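Local coordinates for protein putative acid phosphatase WZB (Escherichia coli, PDB 2WMY) that probably removes phosphate from phosphotyrosine residues of proteins, acting as a low molecular weight protein tyrosine phosphatase, at residues M108-L114 / Q139-W144; T16-C20 / H69-K73; D52-V58 / D127-D131. The protein carries 1 engineered substitution. One frame throughout, in Å; residues are numbered along the deposited sequence.

Contact 1. Residues M108-L114 / Q139-W144; sequences MLFGHWL and QASKRW
The end of a strand and the loop after it pack against a helix. M108-L109 are extended. Type I turns follow at L109-H112 and G111-L114. Residues 139-144 are helical. G111 CA lies 4.9 Å from A140 CA, and W113 CA lies 6.4 Å from R143 CA. W144 has an off-well chi1 of -98°, which points its indole edge at the first turn and leaves a face for W113. Its NE1 donates to L109 O (3.2 Å). W113 (chi1 m) turns the edge of its five-membered ring onto the W144 face, a T-shaped pair with planes at 73° and W113 NE1 3.3 Å from W144 CD2. M108 (m, t, p) makes a Met-aromatic contact at the W144 edge, SD to CH2 3.7 Å. R143 is extended beyond chi1 m, and its NH1 donates to W113 O (2.9 Å). L114 (m, t) sets CD1 3.6 Å from A140 CB and CD2 over the R143 guanidinium. F110 (t) places CD2 3.7 Å from A140 CB. Water 1 joins F110 O (2.7 Å), W113 N (3.1 Å) and A140 O (3.2 Å). As in alpha/beta folds, helix 127-147 packs on the parallel sheet, here at outermost strand 107-109. F110 and W144 also touch L86 of strand 84-87, while F110 and S141 reach helix 21-32.

Contact 2. Residues T16-C20 / H69-K73; sequences TGNIC and HRGTK. With SO4 (sulfate ion), chain I.
This contact belongs to the phosphate-binding loop of the phosphatase, the C-X5-R P-loop between C15, the predicted nucleophile, and R21, also predicted to be in the active site. T16-C20 are its five middle residues. They wrap round a sulfate, probably from the crystallisation liquor, which occupies the place expected for substrate phosphate. Backbone amides hold the ion. T16 N (3.2 Å) and G17 N (2.8 Å) donate to sulfate O3. I19 N (3.0 Å) and C20 N (2.8 Å) donate to sulfate O1. R21 N adds another bond. A CB on G17 would clash with sulfate O1.

Segment 69-73 is an irregular, mostly extended loop behind the P-loop. N18 CA and G71 CA are 5.3 Å apart. N18 is the hub. Its phi/psi of 56/34 is left-handed, and this turns its carbonyl away from the ion. H69 (chi1 t) points its ring edge at that carbonyl, and NE2 donates to N18 O (2.6 Å). The N18 side chain (chi1 t) reaches across the gap. T72 N donates to N18 OD1 (2.6 Å). Water 2 lies within hydrogen-bonding distance of N18 OD1 (2.9 Å) and T72 OG1 (2.9 Å). N18 ND2 is held by S22 and S40. R70 points away and forms a salt bridge with D48.

The sulfate and the 69-73 loop thus lie on different sides of the P-loop backbone. A left-handed asparagine tied to histidine and serine partners is the arrangement known from low molecular weight tyrosine phosphatases, where it shapes the anion cradle of the active site.

Contact 3. Residues D52-V58 / D127-D131; sequences DESAIRV and DEAFD
Two helix starts meet here. Helices 53-58 and 127-131 cross at -57°, with axes 9.5 Å apart at closest approach. S54 CA is 6.7 Å from D127 CA, and V58 CA is 6.1 Å from D131 CA. D52 is the N-cap of the first helix. Its OD2 accepts from S54 N (2.6 Å) and weakly from A55 N (3.3 Å).

D127 OD1 is the main acceptor between the helices. R57 NH2 donates to D127 OD1 (2.8 Å) in a salt bridge, and R57 NE adds a weak bond to the same atom (3.4 Å). R57 has an off-well chi1 of -101° and chi3 m, which bring the guanidinium edge to the acid. Two waters also donate to D127 OD1. Water 4 lies 2.6 Å from it and hydrogen-bonds S54 OG (2.8 Å). Water 3 reaches it weakly (3.2 Å) and donates to S54 O (3.0 Å). D131 OD1 has its own partner, K61, in a salt bridge.

Next to these polar groups, F130 (m) fills the gap. S54 CB sits over its ring face, 3.6 Å from the centroid, a CH-pi contact. V58 CB packs 4.1 Å from F130 CB. F130 also touches P122, next to the predicted proton donor D121. The arrangement is a crossing of two helix N-termini, one with an Asp N-cap, packed round F130. It joins the start of the C-terminal helix to helix 53-61 of the phosphatase fold.

Overall arrangement
All three contacts lie in one alpha/beta domain with a four-stranded parallel sheet. Contact 2 closes before contact 1 opens, while contact 3 alternates with each of them along the chain. Contacts 1 and 3 share helix 127-147. Their centres are about 20 Å apart, so the helix meets the rest of the fold at two separate places, near its start and further along. Contact 2 sits across the chain's centre from contact 1, also about 20 Å away between centres. Contacts 2 and 3 are about 15 Å apart between centres and touch: I19 O and D52 N lie 2.8 Å apart, probably hydrogen-bonded, and C20 packs on D52 and A55. The N-cap of helix 53-61 thus joins the anion-binding loop to the helix crossing.

Contact 1. Residues M108-L114 / Q139-W144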
ATOM      1  N   MET A 108      -1.857 -10.811  -0.885  1.00 21.03           N
ATOM      2  CA  MET A 108      -2.776 -10.790   0.247  1.00 21.33           C
ATOM      3  C   MET A 108      -3.209  -9.354   0.537  1.00 19.01           C
ATOM      4  O   MET A 108      -2.606  -8.399   0.044  1.00 16.66           O
ATOM      5  CB  MET A 108      -2.137 -11.431   1.479  1.00 20.17           C
ATOM      6  CG  MET A 108      -1.804 -12.929   1.292  1.00 25.76           C
ATOM      7  SD  MET A 108      -0.829 -13.599   2.655  1.00 41.95           S
ATOM      8  CE  MET A 108      -2.026 -13.584   3.990  1.00 31.40           C
ATOM      9  N   LEU A 109      -4.278  -9.207   1.305  1.00 19.99           N
ATOM     10  CA  LEU A 109      -4.744  -7.886   1.693  1.00 25.27           C
ATOM     11  C   LEU A 109      -3.759  -7.227   2.649  1.00 20.85           C
ATOM     12  O   LEU A 109      -3.133  -7.897   3.465  1.00 27.56           O
ATOM     13  CB  LEU A 109      -6.121  -7.985   2.333  1.00 20.35           C
ATOM     14  CG  LEU A 109      -7.159  -8.455   1.315  1.00 29.40           C
ATOM     15  CD1 LEU A 109      -8.423  -8.966   2.005  1.00 31.09           C
ATOM     16  CD2 LEU A 109      -7.470  -7.319   0.358  1.00 25.30           C
ATOM     17  N   PHE A 110      -3.618  -5.913   2.530  1.00 22.15           N
ATOM     18  CA  PHE A 110      -2.786  -5.154   3.444  1.00 16.88           C
ATOM     19  C   PHE A 110      -3.307  -5.295   4.875  1.00 19.41           C
ATOM     20  O   PHE A 110      -2.533  -5.437   5.815  1.00 16.51           O
ATOM     21  CB  PHE A 110      -2.745  -3.683   3.037  1.00 24.17           C
ATOM     22  CG  PHE A 110      -1.591  -2.936   3.633  1.00 23.59           C
ATOM     23  CD1 PHE A 110      -0.388  -2.851   2.958  1.00 16.02           C
ATOM     24  CD2 PHE A 110      -1.700  -2.348   4.881  1.00 18.39           C
ATOM     25  CE1 PHE A 110       0.679  -2.186   3.504  1.00 15.65           C
ATOM     26  CE2 PHE A 110      -0.633  -1.675   5.434  1.00 21.00           C
ATOM     27  CZ  PHE A 110       0.555  -1.592   4.747  1.00 23.94           C
ATOM     28  N   GLY A 111      -4.626  -5.264   5.034  1.00 23.68           N
ATOM     29  CA  GLY A 111      -5.228  -5.397   6.345  1.00 29.58           C
ATOM     30  C   GLY A 111      -5.643  -6.824   6.665  1.00 26.11           C
ATOM     31  O   GLY A 111      -6.615  -7.042   7.391  1.00 22.76           O
ATOM     32  N   HIS A 112      -4.905  -7.794   6.131  1.00 18.39           N
ATOM     33  CA  HIS A 112      -5.252  -9.200   6.334  1.00 18.28           C
ATOM     34  C   HIS A 112      -5.397  -9.543   7.809  1.00 24.76           C
ATOM     35  O   HIS A 112      -6.268 -10.320   8.181  1.00 17.62           O
ATOM     36  CB  HIS A 112      -4.218 -10.137   5.701  1.00 24.71           C
ATOM     37  CG  HIS A 112      -4.493 -11.585   5.960  1.00 30.98           C
ATOM     38  ND1 HIS A 112      -5.303 -12.347   5.144  1.00 33.34           N
ATOM     39  CD2 HIS A 112      -4.095 -12.405   6.963  1.00 38.54           C
ATOM     40  CE1 HIS A 112      -5.382 -13.575   5.626  1.00 37.90           C
ATOM     41  NE2 HIS A 112      -4.660 -13.637   6.731  1.00 33.93           N
ATOM     42  N   TRP A 113      -4.545  -8.946   8.636  1.00 25.59           N
ATOM     43  CA  TRP A 113      -4.475  -9.270  10.054  1.00 26.91           C
ATOM     44  C   TRP A 113      -5.423  -8.450  10.930  1.00 32.20           C
ATOM     45  O   TRP A 113      -5.434  -8.606  12.149  1.00 34.63           O
ATOM     46  CB  TRP A 113      -3.028  -9.132  10.532  1.00 20.49           C
ATOM     47  CG  TRP A 113      -2.110  -9.991   9.720  1.00 25.77           C
ATOM     48  CD1 TRP A 113      -1.138  -9.572   8.855  1.00 28.17           C
ATOM     49  CD2 TRP A 113      -2.105 -11.421   9.669  1.00 24.94           C
ATOM     50  NE1 TRP A 113      -0.523 -10.656   8.278  1.00 25.49           N
ATOM     51  CE2 TRP A 113      -1.096 -11.803   8.765  1.00 29.99           C
ATOM     52  CE3 TRP A 113      -2.850 -12.418  10.313  1.00 28.56           C
ATOM     53  CZ2 TRP A 113      -0.811 -13.139   8.482  1.00 29.43           C
ATOM     54  CZ3 TRP A 113      -2.567 -13.750  10.029  1.00 26.67           C
ATOM     55  CH2 TRP A 113      -1.558 -14.095   9.120  1.00 26.33           C
ATOM     56  N   LEU A 114      -6.216  -7.586  10.306  1.00 33.18           N
ATOM     57  CA  LEU A 114      -7.199  -6.783  11.024  1.00 27.68           C
ATOM     58  C   LEU A 114      -8.559  -7.477  11.015  1.00 34.11           C
ATOM     59  O   LEU A 114      -8.858  -8.250  10.104  1.00 37.98           O
ATOM     60  CB  LEU A 114      -7.315  -5.394  10.393  1.00 23.34           C
ATOM     61  CG  LEU A 114      -6.013  -4.596  10.344  1.00 26.11           C
ATOM     62  CD1 LEU A 114      -6.253  -3.198   9.783  1.00 30.82           C
ATOM     63  CD2 LEU A 114      -5.391  -4.529  11.729  1.00 18.69           C
ATOM     64  N   GLN A 139      -2.017   0.217  11.925  1.00 20.67           N
ATOM     65  CA  GLN A 139      -2.308  -0.997  12.679  1.00 19.01           C
ATOM     66  C   GLN A 139      -2.044  -2.242  11.822  1.00 23.75           C
ATOM     67  O   GLN A 139      -1.470  -3.217  12.291  1.00 20.59           O
ATOM     68  CB  GLN A 139      -3.760  -0.983  13.184  1.00 18.40           C
ATOM     69  CG  GLN A 139      -4.160  -2.198  13.993  1.00 25.96           C
ATOM     70  CD  GLN A 139      -5.576  -2.103  14.544  1.00 30.93           C
ATOM     71  OE1 GLN A 139      -6.531  -1.865  13.806  1.00 25.83           O
ATOM     72  NE2 GLN A 139      -5.712  -2.298  15.850  1.00 29.54           N
ATOM     73  N   ALA A 140      -2.458  -2.196  10.562  1.00 25.81           N
ATOM     74  CA  ALA A 140      -2.223  -3.308   9.642  1.00 23.20           C
ATOM     75  C   ALA A 140      -0.726  -3.543   9.422  1.00 22.13           C
ATOM     76  O   ALA A 140      -0.267  -4.693   9.348  1.00 18.17           O
ATOM     77  CB  ALA A 140      -2.920  -3.049   8.319  1.00 16.82           C
ATOM     78  N   SER A 141       0.025  -2.445   9.318  1.00 17.76           N
ATOM     79  CA  SER A 141       1.480  -2.492   9.122  1.00 19.97           C
ATOM     80  C   SER A 141       2.229  -3.114  10.298  1.00 24.14           C
ATOM     81  O   SER A 141       3.143  -3.913  10.105  1.00 24.44           O
ATOM     82  CB  SER A 141       2.042  -1.088   8.871  1.00 18.90           C
ATOM     83  OG  SER A 141       1.559  -0.573   7.650  1.00 28.96           O
ATOM     84  N   LYS A 142       1.865  -2.718  11.514  1.00 23.71           N
ATOM     85  CA  LYS A 142       2.497  -3.284  12.701  1.00 27.48           C
ATOM     86  C   LYS A 142       2.308  -4.796  12.719  1.00 21.27           C
ATOM     87  O   LYS A 142       3.232  -5.542  13.013  1.00 26.41           O
ATOM     88  CB  LYS A 142       1.939  -2.656  13.986  1.00 32.49           C
ATOM     89  CG  LYS A 142       2.356  -1.204  14.202  1.00 47.30           C
ATOM     90  CD  LYS A 142       1.602  -0.564  15.368  1.00 52.70           C
ATOM     91  CE  LYS A 142       1.889   0.930  15.465  1.00 50.85           C
ATOM     92  NZ  LYS A 142       0.962   1.646  16.399  1.00 46.66           N
ATOM     93  N   ARG A 143       1.107  -5.246  12.389  1.00 21.98           N
ATOM     94  CA  ARG A 143       0.819  -6.676  12.419  1.00 26.90           C
ATOM     95  C   ARG A 143       1.509  -7.446  11.295  1.00 29.36           C
ATOM     96  O   ARG A 143       1.976  -8.560  11.513  1.00 27.49           O
ATOM     97  CB  ARG A 143      -0.686  -6.927  12.433  1.00 22.93           C
ATOM     98  CG  ARG A 143      -1.369  -6.257  13.615  1.00 32.46           C
ATOM     99  CD  ARG A 143      -2.854  -6.572  13.692  1.00 34.56           C
ATOM    100  NE  ARG A 143      -3.436  -6.013  14.910  1.00 41.15           N
ATOM    101  CZ  ARG A 143      -4.678  -6.237  15.321  1.00 46.89           C
ATOM    102  NH1 ARG A 143      -5.487  -7.018  14.618  1.00 48.84           N
ATOM    103  NH2 ARG A 143      -5.108  -5.683  16.445  1.00 51.18           N
ATOM    104  N   TRP A 144       1.597  -6.855  10.104  1.00 28.33           N
ATOM    105  CA  TRP A 144       2.360  -7.489   9.029  1.00 27.71           C
ATOM    106  C   TRP A 144       3.832  -7.594   9.408  1.00 26.23           C
ATOM    107  O   TRP A 144       4.495  -8.566   9.069  1.00 30.12           O
ATOM    108  CB  TRP A 144       2.189  -6.766   7.684  1.00 19.86           C
ATOM    109  CG  TRP A 144       1.163  -7.415   6.788  1.00 14.78           C
ATOM    110  CD1 TRP A 144       0.004  -6.864   6.332  1.00 14.10           C
ATOM    111  CD2 TRP A 144       1.210  -8.748   6.256  1.00 17.75           C
ATOM    112  NE1 TRP A 144      -0.674  -7.768   5.544  1.00 15.78           N
ATOM    113  CE2 TRP A 144       0.048  -8.931   5.480  1.00 15.89           C
ATOM    114  CE3 TRP A 144       2.121  -9.804   6.365  1.00 22.21           C
ATOM    115  CZ2 TRP A 144      -0.230 -10.129   4.815  1.00 19.49           C
ATOM    116  CZ3 TRP A 144       1.846 -10.994   5.696  1.00 27.02           C
ATOM    117  CH2 TRP A 144       0.678 -11.146   4.937  1.00 19.36           C
TER
HETATM  118  O   HOH W   1      -2.658  -6.529   8.245  1.00 31.63           O

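Contact 2. Residues T16-C20 / H69-K73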
ATOM      1  N   THR A  16      -5.106   1.916  -5.635  1.00 12.66           N
ATOM      2  CA  THR A  16      -5.647   2.283  -6.936  1.00 16.21           C
ATOM      3  C   THR A  16      -4.843   3.398  -7.587  1.00 15.95           C
ATOM      4  O   THR A  16      -4.223   3.195  -8.627  1.00 21.35           O
ATOM      5  CB  THR A  16      -7.098   2.696  -6.818  1.00 16.98           C
ATOM      6  OG1 THR A  16      -7.815   1.631  -6.194  1.00 21.79           O
ATOM      7  CG2 THR A  16      -7.691   2.983  -8.192  1.00 11.87           C
ATOM      8  N   GLY A  17      -4.842   4.570  -6.959  1.00 16.15           N
ATOM      9  CA  GLY A  17      -4.149   5.714  -7.514  1.00 12.95           C
ATOM     10  C   GLY A  17      -2.648   5.735  -7.280  1.00 10.67           C
ATOM     11  O   GLY A  17      -1.938   6.438  -7.987  1.00 13.10           O
ATOM     12  N   ASN A  18      -2.174   4.969  -6.297  1.00 11.73           N
ATOM     13  CA  ASN A  18      -0.782   5.047  -5.832  1.00 14.70           C
ATOM     14  C   ASN A  18      -0.436   6.475  -5.400  1.00 14.26           C
ATOM     15  O   ASN A  18       0.690   6.933  -5.571  1.00 18.57           O
ATOM     16  CB  ASN A  18       0.200   4.515  -6.893  1.00 15.48           C
ATOM     17  CG  ASN A  18       1.650   4.437  -6.394  1.00 16.69           C
ATOM     18  OD1 ASN A  18       2.574   4.782  -7.120  1.00 22.74           O
ATOM     19  ND2 ASN A  18       1.848   3.987  -5.165  1.00 13.90           N
ATOM     20  N   ILE A  19      -1.417   7.182  -4.841  1.00 15.89           N
ATOM     21  CA  ILE A  19      -1.183   8.542  -4.338  1.00 10.42           C
ATOM     22  C   ILE A  19      -1.710   8.757  -2.911  1.00 15.26           C
ATOM     23  O   ILE A  19      -1.353   9.734  -2.266  1.00 21.00           O
ATOM     24  CB  ILE A  19      -1.775   9.617  -5.273  1.00 16.39           C
ATOM     25  CG1 ILE A  19      -3.297   9.511  -5.331  1.00 20.66           C
ATOM     26  CG2 ILE A  19      -1.181   9.510  -6.667  1.00 20.47           C
ATOM     27  CD1 ILE A  19      -3.934  10.591  -6.189  1.00 29.03           C
ATOM     28  N   CYS A  20      -2.543   7.842  -2.416  1.00 12.96           N
ATOM     29  CA  CYS A  20      -3.002   7.915  -1.027  1.00 15.18           C
ATOM     30  C   CYS A  20      -2.544   6.738  -0.158  1.00 18.46           C
ATOM     31  O   CYS A  20      -1.633   6.885   0.648  1.00 21.23           O
ATOM     32  CB  CYS A  20      -4.523   8.040  -0.963  1.00 20.93           C
ATOM     33  SG  CYS A  20      -5.200   9.493  -1.784  1.00 19.28           S
ATOM     34  N   HIS A  69       7.892  10.615  -3.347  1.00 21.77           N
ATOM     35  CA  HIS A  69       7.003   9.622  -3.930  1.00 27.28           C
ATOM     36  C   HIS A  69       6.620   9.963  -5.360  1.00 28.78           C
ATOM     37  O   HIS A  69       6.511  11.128  -5.720  1.00 27.12           O
ATOM     38  CB  HIS A  69       5.733   9.452  -3.104  1.00 24.60           C
ATOM     39  CG  HIS A  69       4.733   8.554  -3.754  1.00 21.16           C
ATOM     40  ND1 HIS A  69       4.851   7.183  -3.738  1.00 14.14           N
ATOM     41  CD2 HIS A  69       3.617   8.830  -4.472  1.00 17.33           C
ATOM     42  CE1 HIS A  69       3.842   6.651  -4.404  1.00 19.29           C
ATOM     43  NE2 HIS A  69       3.079   7.629  -4.857  1.00 25.04           N
ATOM     44  N   ARG A  70       6.385   8.931  -6.160  1.00 25.10           N
ATOM     45  CA  ARG A  70       6.023   9.100  -7.558  1.00 23.79           C
ATOM     46  C   ARG A  70       4.977   8.057  -7.940  1.00 22.84           C
ATOM     47  O   ARG A  70       5.222   6.859  -7.814  1.00 27.38           O
ATOM     48  CB  ARG A  70       7.275   8.937  -8.420  1.00 30.68           C
ATOM     49  CG  ARG A  70       7.019   8.755  -9.896  1.00 31.05           C
ATOM     50  CD  ARG A  70       8.319   8.481 -10.634  1.00 27.43           C
ATOM     51  NE  ARG A  70       9.315   9.510 -10.364  1.00 28.73           N
ATOM     52  CZ  ARG A  70       9.417  10.650 -11.041  1.00 32.99           C
ATOM     53  NH1 ARG A  70      10.355  11.537 -10.719  1.00 32.28           N
ATOM     54  NH2 ARG A  70       8.579  10.905 -12.040  1.00 31.24           N
ATOM     55  N   GLY A  71       3.811   8.501  -8.398  1.00 16.12           N
ATOM     56  CA  GLY A  71       2.757   7.574  -8.780  1.00 14.69           C
ATOM     57  C   GLY A  71       3.248   6.580  -9.824  1.00 20.74           C
ATOM     58  O   GLY A  71       3.837   6.976 -10.824  1.00 18.43           O
ATOM     59  N   THR A  72       3.001   5.295  -9.588  1.00 19.39           N
ATOM     60  CA  THR A  72       3.523   4.226 -10.438  1.00 23.51           C
ATOM     61  C   THR A  72       2.439   3.221 -10.798  1.00 22.30           C
ATOM     62  O   THR A  72       1.653   2.806  -9.945  1.00 26.10           O
ATOM     63  CB  THR A  72       4.663   3.471  -9.737  1.00 21.62           C
ATOM     64  OG1 THR A  72       5.718   4.383  -9.408  1.00 16.27           O
ATOM     65  CG2 THR A  72       5.209   2.343 -10.616  1.00 20.35           C
ATOM     66  N   LYS A  73       2.404   2.833 -12.067  1.00 19.11           N
ATOM     67  CA  LYS A  73       1.389   1.910 -12.566  1.00 24.72           C
ATOM     68  C   LYS A  73       1.755   0.476 -12.230  1.00 26.45           C
ATOM     69  O   LYS A  73       2.886   0.057 -12.466  1.00 24.73           O
ATOM     70  CB  LYS A  73       1.250   2.056 -14.085  1.00 23.38           C
ATOM     71  CG  LYS A  73       0.268   1.094 -14.728  1.00 24.39           C
ATOM     72  CD  LYS A  73      -1.150   1.368 -14.265  1.00 36.07           C
ATOM     73  CE  LYS A  73      -2.162   0.542 -15.054  1.00 48.31           C
ATOM     74  NZ  LYS A  73      -2.260   0.971 -16.479  1.00 49.21           N
TER
HETATM   75  S   SO4 I1148      -5.480   5.842  -3.635  1.00 28.39           S
HETATM   76  O1  SO4 I1148      -4.162   6.264  -4.128  1.00 27.14           O
HETATM   77  O2  SO4 I1148      -6.429   6.947  -3.807  1.00 26.20           O
HETATM   78  O3  SO4 I1148      -5.990   4.664  -4.353  1.00 22.85           O
HETATM   79  O4  SO4 I1148      -5.342   5.482  -2.220  1.00 22.95           O
HETATM   80  O   HOH W   2       5.323   4.133  -6.510  1.00 36.01           O

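Contact 3. Residues D52-V58 / D127-D131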
ATOM      1  N   ASP A  52      -0.959  12.462  -2.733  1.00 18.85           N
ATOM      2  CA  ASP A  52      -2.074  13.379  -2.536  1.00 18.32           C
ATOM      3  C   ASP A  52      -1.805  14.328  -1.379  1.00 19.20           C
ATOM      4  O   ASP A  52      -1.225  13.938  -0.371  1.00 20.28           O
ATOM      5  CB  ASP A  52      -3.372  12.613  -2.292  1.00 19.01           C
ATOM      6  CG  ASP A  52      -4.548  13.535  -2.057  1.00 27.35           C
ATOM      7  OD1 ASP A  52      -5.274  13.838  -3.026  1.00 32.03           O
ATOM      8  OD2 ASP A  52      -4.733  13.977  -0.907  1.00 34.16           O
ATOM      9  N   GLU A  53      -2.235  15.578  -1.534  1.00 26.49           N
ATOM     10  CA  GLU A  53      -2.050  16.601  -0.504  1.00 24.45           C
ATOM     11  C   GLU A  53      -2.605  16.177   0.863  1.00 27.70           C
ATOM     12  O   GLU A  53      -1.957  16.378   1.893  1.00 26.78           O
ATOM     13  CB  GLU A  53      -2.689  17.916  -0.950  1.00 28.93           C
ATOM     14  CG  GLU A  53      -2.342  19.111  -0.093  1.00 49.05           C
ATOM     15  CD  GLU A  53      -2.530  20.418  -0.840  1.00 64.72           C
ATOM     16  OE1 GLU A  53      -2.073  20.501  -2.003  1.00 67.67           O
ATOM     17  OE2 GLU A  53      -3.132  21.357  -0.269  1.00 66.63           O
ATOM     18  N   SER A  54      -3.802  15.594   0.871  1.00 21.73           N
ATOM     19  CA  SER A  54      -4.406  15.130   2.121  1.00 24.26           C
ATOM     20  C   SER A  54      -3.637  13.938   2.704  1.00 26.43           C
ATOM     21  O   SER A  54      -3.563  13.767   3.927  1.00 18.27           O
ATOM     22  CB  SER A  54      -5.880  14.772   1.912  1.00 20.09           C
ATOM     23  OG  SER A  54      -6.637  15.938   1.632  1.00 25.90           O
ATOM     24  N   ALA A  55      -3.059  13.122   1.825  1.00 19.52           N
ATOM     25  CA  ALA A  55      -2.233  11.999   2.265  1.00 21.24           C
ATOM     26  C   ALA A  55      -0.979  12.509   2.960  1.00 20.57           C
ATOM     27  O   ALA A  55      -0.574  11.981   3.992  1.00 21.77           O
ATOM     28  CB  ALA A  55      -1.862  11.115   1.094  1.00 13.48           C
ATOM     29  N   ILE A  56      -0.367  13.536   2.380  1.00 23.47           N
ATOM     30  CA  ILE A  56       0.797  14.181   2.985  1.00 31.03           C
ATOM     31  C   ILE A  56       0.450  14.872   4.309  1.00 30.90           C
ATOM     32  O   ILE A  56       1.237  14.842   5.249  1.00 33.10           O
ATOM     33  CB  ILE A  56       1.443  15.206   2.028  1.00 23.38           C
ATOM     34  CG1 ILE A  56       1.926  14.507   0.760  1.00 16.17           C
ATOM     35  CG2 ILE A  56       2.600  15.927   2.712  1.00 23.23           C
ATOM     36  CD1 ILE A  56       2.390  15.437  -0.316  1.00 15.42           C
ATOM     37  N   ARG A  57      -0.725  15.493   4.381  1.00 33.98           N
ATOM     38  CA  ARG A  57      -1.180  16.105   5.630  1.00 38.78           C
ATOM     39  C   ARG A  57      -1.267  15.088   6.766  1.00 31.14           C
ATOM     40  O   ARG A  57      -0.644  15.265   7.815  1.00 28.11           O
ATOM     41  CB  ARG A  57      -2.542  16.782   5.462  1.00 41.17           C
ATOM     42  CG  ARG A  57      -2.472  18.286   5.301  1.00 51.52           C
ATOM     43  CD  ARG A  57      -3.760  18.963   5.769  1.00 49.93           C
ATOM     44  NE  ARG A  57      -4.944  18.360   5.168  1.00 46.58           N
ATOM     45  CZ  ARG A  57      -5.319  18.551   3.908  1.00 42.93           C
ATOM     46  NH1 ARG A  57      -4.602  19.331   3.108  1.00 45.68           N
ATOM     47  NH2 ARG A  57      -6.411  17.958   3.446  1.00 36.92           N
ATOM     48  N   VAL A  58      -2.037  14.024   6.560  1.00 29.90           N
ATOM     49  CA  VAL A  58      -2.230  13.046   7.623  1.00 26.97           C
ATOM     50  C   VAL A  58      -0.922  12.367   7.979  1.00 30.70           C
ATOM     51  O   VAL A  58      -0.687  12.031   9.137  1.00 33.32           O
ATOM     52  CB  VAL A  58      -3.326  12.001   7.312  1.00 29.47           C
ATOM     53  CG1 VAL A  58      -2.838  10.954   6.299  1.00 18.15           C
ATOM     54  CG2 VAL A  58      -3.784  11.329   8.613  1.00 30.72           C
ATOM     55  N   ASP A 127     -10.482  15.221   5.937  1.00 28.48           N
ATOM     56  CA  ASP A 127      -9.314  14.897   6.745  1.00 25.19           C
ATOM     57  C   ASP A 127      -9.563  13.768   7.736  1.00 24.69           C
ATOM     58  O   ASP A 127      -8.659  12.985   8.020  1.00 29.46           O
ATOM     59  CB  ASP A 127      -8.838  16.133   7.510  1.00 31.53           C
ATOM     60  CG  ASP A 127      -8.285  17.207   6.596  1.00 42.89           C
ATOM     61  OD1 ASP A 127      -8.030  16.905   5.411  1.00 37.59           O
ATOM     62  OD2 ASP A 127      -8.103  18.352   7.064  1.00 51.75           O
ATOM     63  N   GLU A 128     -10.773  13.688   8.280  1.00 19.31           N
ATOM     64  CA  GLU A 128     -11.039  12.678   9.295  1.00 18.32           C
ATOM     65  C   GLU A 128     -11.104  11.282   8.680  1.00 23.16           C
ATOM     66  O   GLU A 128     -10.797  10.305   9.346  1.00 22.58           O
ATOM     67  CB  GLU A 128     -12.286  12.985  10.139  1.00 26.48           C
ATOM     68  CG  GLU A 128     -13.618  12.773   9.445  1.00 41.14           C
ATOM     69  CD  GLU A 128     -14.183  14.061   8.875  1.00 50.63           C
ATOM     70  OE1 GLU A 128     -13.435  15.065   8.809  1.00 51.83           O
ATOM     71  OE2 GLU A 128     -15.376  14.071   8.502  1.00 50.89           O
ATOM     72  N   ALA A 129     -11.502  11.192   7.415  1.00 23.04           N
ATOM     73  CA  ALA A 129     -11.449   9.921   6.693  1.00 22.11           C
ATOM     74  C   ALA A 129      -9.996   9.509   6.492  1.00 23.61           C
ATOM     75  O   ALA A 129      -9.659   8.323   6.547  1.00 24.64           O
ATOM     76  CB  ALA A 129     -12.130  10.004   5.319  1.00 23.23           C
ATOM     77  N   PHE A 130      -9.137  10.499   6.267  1.00 21.95           N
ATOM     78  CA  PHE A 130      -7.706  10.256   6.145  1.00 17.51           C
ATOM     79  C   PHE A 130      -7.070   9.864   7.485  1.00 22.53           C
ATOM     80  O   PHE A 130      -6.212   8.996   7.529  1.00 24.31           O
ATOM     81  CB  PHE A 130      -7.003  11.466   5.527  1.00 17.07           C
ATOM     82  CG  PHE A 130      -7.036  11.470   4.028  1.00 19.26           C
ATOM     83  CD1 PHE A 130      -5.989  10.936   3.297  1.00 19.41           C
ATOM     84  CD2 PHE A 130      -8.127  11.986   3.348  1.00 17.94           C
ATOM     85  CE1 PHE A 130      -6.027  10.928   1.915  1.00 16.69           C
ATOM     86  CE2 PHE A 130      -8.172  11.980   1.973  1.00 12.69           C
ATOM     87  CZ  PHE A 130      -7.126  11.448   1.251  1.00 20.28           C
ATOM     88  N   ASP A 131      -7.496  10.498   8.575  1.00 26.09           N
ATOM     89  CA  ASP A 131      -7.055  10.090   9.905  1.00 28.16           C
ATOM     90  C   ASP A 131      -7.390   8.621  10.116  1.00 26.16           C
ATOM     91  O   ASP A 131      -6.578   7.842  10.614  1.00 24.28           O
ATOM     92  CB  ASP A 131      -7.767  10.916  10.975  1.00 26.01           C
ATOM     93  CG  ASP A 131      -7.283  12.346  11.022  1.00 33.53           C
ATOM     94  OD1 ASP A 131      -6.056  12.553  10.928  1.00 36.35           O
ATOM     95  OD2 ASP A 131      -8.126  13.262  11.157  1.00 30.54           O
TER
HETATM   96  O   HOH W   3      -5.736  14.768   5.805  1.00 25.30           O
HETATM   97  O   HOH W   4      -9.000  15.906   3.188  1.00 26.89           O